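Local coordinates for nitrate regulatory protein (Klebsiella oxytoca, PDB 4AKK) that senses nitrate and nitrite and binds the terminator site in the nasF operon leader RNA, causing transcription antitermination and switching on nasFEDCBA expression, at residues A[220-228]-A[386-396]. Residues are numbered along the deposited sequence; the frame is centred on the assembly and turned at random.
Sequences RQQLVDRID and EQAWQALRKMA
A cation-pi stack of Arg-220 on Trp-389 lies toward one end of a largely buried polar and aromatic interface between the nitrate-sensing NIT region (helix 217-240) and the RNA-binding ANTAR region (helix 385-399). The two segments run nearly parallel, their axes 14° apart and 12.0 Å from each other at closest approach, so long side chains span the gap. The Arg-220 guanidinium lies flat on the six-membered ring of Trp-389, planes 9° apart, with Arg-220 CZ 3.9 Å from the ring centroid. A bend at chi3 (75°) in an otherwise extended chain turns the guanidinium over that face. Its end then grips the carboxylate of Glu-386 in a nearly coplanar, two-pronged salt bridge, Arg-220 NH1 to Glu-386 OE2 at 2.8 Å and Arg-220 NH2 to Glu-386 OE1 at 3.0 Å, each oxygen using its syn lone pair. Gln-390 NE2 also donates to Glu-386 OE2, from above the carboxylate plane, while Arg-220 NH1 and Gln-390 NE2 both bond to the carbonyl of Cys-267. At the edge of the indole, Trp-389 NE1 donates in the ring plane to Gln-221 OE1 (2.8 Å); the amide, turned steeply to the ring, is held at its other end by Gln-221 NE2 bonding to Asp-225 OD1. Val-224 CG2 packs against the same ring's rim at Trp-389 CH2, 3.8 Å away, and lies over one face of the Arg-393 guanidinium. Farther along, Arg-393 NH1 makes a looser salt bridge to Asp-228 OD1 at 3.3 Å. Stacking, N-H bond and rim packing should restrict rotation of the indole; two ion pairs of reversed polarity, Arg-220 with Glu-386 and Asp-228 with Arg-393, would be expected to favour this pairing of sensor and effector regions.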
loop_
_atom_site.group_PDB
_atom_site.type_symbol
_atom_site.label_atom_id
_atom_site.label_comp_id
_atom_site.label_asym_id
_atom_site.label_seq_id
_atom_site.Cartn_x
_atom_site.Cartn_y
_atom_site.Cartn_z
ATOM N N ARG A 220 27.612 5.449 5.934
ATOM C CA ARG A 220 27.527 4.862 4.615
ATOM C C ARG A 220 26.183 4.153 4.339
ATOM O O ARG A 220 25.637 4.243 3.232
ATOM C CB ARG A 220 28.710 3.914 4.372
ATOM C CG ARG A 220 28.589 3.157 3.046
ATOM C CD ARG A 220 29.809 2.295 2.759
ATOM N NE ARG A 220 29.832 1.086 3.567
ATOM C CZ ARG A 220 30.728 0.113 3.428
ATOM N NH1 ARG A 220 31.687 0.218 2.517
ATOM N NH2 ARG A 220 30.673 -0.962 4.206
ATOM N N GLN A 221 25.650 3.429 5.324
ATOM C CA GLN A 221 24.371 2.745 5.101
ATOM C C GLN A 221 23.251 3.786 4.954
ATOM O O GLN A 221 22.421 3.690 4.054
ATOM C CB GLN A 221 24.061 1.726 6.215
ATOM C CG GLN A 221 22.874 0.800 5.907
ATOM C CD GLN A 221 23.105 -0.123 4.711
ATOM O OE1 GLN A 221 24.055 -0.910 4.684
ATOM N NE2 GLN A 221 22.225 -0.034 3.718
ATOM N N GLN A 222 23.260 4.797 5.819
ATOM C CA GLN A 222 22.274 5.867 5.744
ATOM C C GLN A 222 22.348 6.590 4.395
ATOM O O GLN A 222 21.328 6.979 3.828
ATOM C CB GLN A 222 22.492 6.871 6.874
ATOM C CG GLN A 222 22.279 6.303 8.277
ATOM C CD GLN A 222 22.518 7.354 9.356
ATOM O OE1 GLN A 222 22.690 8.532 9.055
ATOM N NE2 GLN A 222 22.533 6.930 10.614
ATOM N N LEU A 223 23.558 6.769 3.882
ATOM C CA LEU A 223 23.722 7.468 2.614
ATOM C C LEU A 223 23.134 6.614 1.505
ATOM O O LEU A 223 22.286 7.056 0.732
ATOM C CB LEU A 223 25.199 7.770 2.341
ATOM C CG LEU A 223 25.523 8.346 0.961
ATOM C CD1 LEU A 223 24.857 9.722 0.783
ATOM C CD2 LEU A 223 27.036 8.454 0.800
ATOM N N VAL A 224 23.593 5.374 1.437
ATOM C CA VAL A 224 23.065 4.419 0.494
ATOM C C VAL A 224 21.535 4.364 0.546
ATOM O O VAL A 224 20.878 4.279 -0.490
ATOM C CB VAL A 224 23.640 3.016 0.785
ATOM C CG1 VAL A 224 22.837 1.936 0.070
ATOM C CG2 VAL A 224 25.117 2.965 0.394
ATOM N N ASP A 225 20.976 4.394 1.752
ATOM C CA ASP A 225 19.528 4.261 1.910
ATOM C C ASP A 225 18.809 5.482 1.325
ATOM O O ASP A 225 17.720 5.367 0.775
ATOM C CB ASP A 225 19.135 4.089 3.388
ATOM C CG ASP A 225 19.647 2.779 4.010
ATOM O OD1 ASP A 225 19.890 1.784 3.281
ATOM O OD2 ASP A 225 19.802 2.767 5.257
ATOM N N ARG A 226 19.419 6.651 1.458
ATOM C CA ARG A 226 18.848 7.879 0.908
ATOM C C ARG A 226 18.898 7.831 -0.605
ATOM O O ARG A 226 17.974 8.282 -1.285
ATOM C CB ARG A 226 19.601 9.112 1.414
ATOM C CG ARG A 226 19.553 9.308 2.923
ATOM C CD ARG A 226 18.179 8.980 3.451
ATOM N NE ARG A 226 18.016 9.228 4.880
ATOM C CZ ARG A 226 18.383 8.384 5.841
ATOM N NH1 ARG A 226 18.989 7.238 5.543
ATOM N NH2 ARG A 226 18.165 8.702 7.107
ATOM N N ILE A 227 19.963 7.250 -1.140
ATOM C CA ILE A 227 20.108 7.168 -2.595
ATOM C C ILE A 227 19.138 6.156 -3.220
ATOM O O ILE A 227 18.451 6.463 -4.187
ATOM C CB ILE A 227 21.561 6.858 -3.015
ATOM C CG1 ILE A 227 22.471 8.027 -2.622
ATOM C CG2 ILE A 227 21.632 6.569 -4.527
ATOM C CD1 ILE A 227 23.940 7.634 -2.388
ATOM N N ASP A 228 19.078 4.954 -2.661
ATOM C CA ASP A 228 18.138 3.943 -3.148
ATOM C C ASP A 228 16.689 4.389 -2.979
ATOM O O ASP A 228 15.848 4.076 -3.801
ATOM C CB ASP A 228 18.349 2.623 -2.411
ATOM C CG ASP A 228 19.689 1.987 -2.727
ATOM O OD1 ASP A 228 20.270 2.310 -3.792
ATOM O OD2 ASP A 228 20.148 1.159 -1.909
ATOM N N GLU A 386 32.941 -7.433 3.720
ATOM C CA GLU A 386 32.815 -6.203 2.945
ATOM C C GLU A 386 32.406 -6.538 1.514
ATOM O O GLU A 386 31.524 -5.897 0.945
ATOM C CB GLU A 386 34.121 -5.396 2.972
ATOM C CG GLU A 386 34.134 -4.192 2.018
ATOM C CD GLU A 386 33.227 -3.061 2.487
ATOM O OE1 GLU A 386 32.586 -3.211 3.550
ATOM O OE2 GLU A 386 33.162 -2.018 1.798
ATOM N N GLN A 387 33.032 -7.565 0.947
ATOM C CA GLN A 387 32.695 -8.032 -0.390
ATOM C C GLN A 387 31.209 -8.385 -0.483
ATOM O O GLN A 387 30.535 -8.063 -1.464
ATOM C CB GLN A 387 33.543 -9.258 -0.737
ATOM C CG GLN A 387 33.285 -9.853 -2.121
ATOM C CD GLN A 387 34.124 -11.099 -2.378
ATOM O OE1 GLN A 387 34.758 -11.637 -1.463
ATOM N NE2 GLN A 387 34.132 -11.565 -3.625
ATOM N N ALA A 388 30.719 -9.065 0.546
ATOM C CA ALA A 388 29.315 -9.438 0.659
ATOM C C ALA A 388 28.407 -8.212 0.592
ATOM O O ALA A 388 27.421 -8.187 -0.150
ATOM C CB ALA A 388 29.086 -10.197 1.964
ATOM N N TRP A 389 28.749 -7.194 1.375
ATOM C CA TRP A 389 27.969 -5.968 1.415
ATOM C C TRP A 389 27.989 -5.290 0.050
ATOM O O TRP A 389 26.952 -4.850 -0.451
ATOM C CB TRP A 389 28.490 -5.025 2.505
ATOM C CG TRP A 389 27.628 -3.811 2.695
ATOM C CD1 TRP A 389 26.544 -3.692 3.525
ATOM C CD2 TRP A 389 27.770 -2.548 2.036
ATOM N NE1 TRP A 389 25.999 -2.430 3.418
ATOM C CE2 TRP A 389 26.736 -1.707 2.513
ATOM C CE3 TRP A 389 28.671 -2.044 1.083
ATOM C CZ2 TRP A 389 26.580 -0.386 2.073
ATOM C CZ3 TRP A 389 28.520 -0.728 0.650
ATOM C CH2 TRP A 389 27.481 0.086 1.145
ATOM N N GLN A 390 29.162 -5.226 -0.565
ATOM C CA GLN A 390 29.283 -4.594 -1.873
ATOM C C GLN A 390 28.425 -5.315 -2.903
ATOM O O GLN A 390 27.779 -4.677 -3.730
ATOM C CB GLN A 390 30.744 -4.538 -2.323
ATOM C CG GLN A 390 31.615 -3.604 -1.491
ATOM C CD GLN A 390 31.341 -2.117 -1.746
ATOM O OE1 GLN A 390 30.696 -1.809 -2.868
ATOM N NE2 GLN A 390 31.711 -1.260 -0.937
ATOM N N ALA A 391 28.405 -6.646 -2.841
ATOM C CA ALA A 391 27.593 -7.441 -3.771
ATOM C C ALA A 391 26.109 -7.076 -3.678
ATOM O O ALA A 391 25.438 -6.898 -4.691
ATOM C CB ALA A 391 27.790 -8.920 -3.516
ATOM N N LEU A 392 25.610 -6.963 -2.453
ATOM C CA LEU A 392 24.216 -6.603 -2.215
ATOM C C LEU A 392 23.890 -5.198 -2.750
ATOM O O LEU A 392 22.868 -4.995 -3.410
ATOM C CB LEU A 392 23.907 -6.712 -0.712
ATOM C CG LEU A 392 24.007 -8.131 -0.119
ATOM C CD1 LEU A 392 23.964 -8.132 1.405
ATOM C CD2 LEU A 392 22.923 -9.042 -0.660
ATOM N N ARG A 393 24.763 -4.235 -2.459
ATOM C CA ARG A 393 24.606 -2.859 -2.943
ATOM C C ARG A 393 24.625 -2.826 -4.465
ATOM O O ARG A 393 23.839 -2.109 -5.099
ATOM C CB ARG A 393 25.688 -1.940 -2.344
ATOM C CG ARG A 393 26.063 -0.687 -3.173
ATOM C CD ARG A 393 24.989 0.411 -3.165
ATOM N NE ARG A 393 25.440 1.648 -3.813
ATOM C CZ ARG A 393 24.712 2.757 -3.938
ATOM N NH1 ARG A 393 23.473 2.797 -3.473
ATOM N NH2 ARG A 393 25.224 3.839 -4.531
ATOM N N LYS A 394 25.504 -3.633 -5.050
ATOM C CA LYS A 394 25.586 -3.721 -6.500
ATOM C C LYS A 394 24.278 -4.234 -7.083
ATOM O O LYS A 394 23.738 -3.633 -8.009
ATOM C CB LYS A 394 26.747 -4.617 -6.936
ATOM C CG LYS A 394 26.887 -4.730 -8.453
ATOM C CD LYS A 394 28.104 -5.555 -8.851
ATOM C CE LYS A 394 28.224 -6.824 -8.004
ATOM N NZ LYS A 394 27.032 -7.723 -8.112
ATOM N N MET A 395 23.766 -5.341 -6.546
ATOM C CA MET A 395 22.506 -5.898 -7.050
ATOM C C MET A 395 21.363 -4.888 -6.921
ATOM O O MET A 395 20.465 -4.857 -7.750
ATOM C CB MET A 395 22.148 -7.214 -6.347
ATOM C CG MET A 395 22.620 -8.477 -7.075
ATOM S SD MET A 395 22.328 -10.014 -6.147
ATOM C CE MET A 395 23.629 -9.861 -4.942
ATOM N N ALA A 396 21.421 -4.050 -5.888
ATOM C CA ALA A 396 20.365 -3.079 -5.620
ATOM C C ALA A 396 20.343 -1.964 -6.662
ATOM O O ALA A 396 19.276 -1.534 -7.068
ATOM C CB ALA A 396 20.521 -2.494 -4.228
#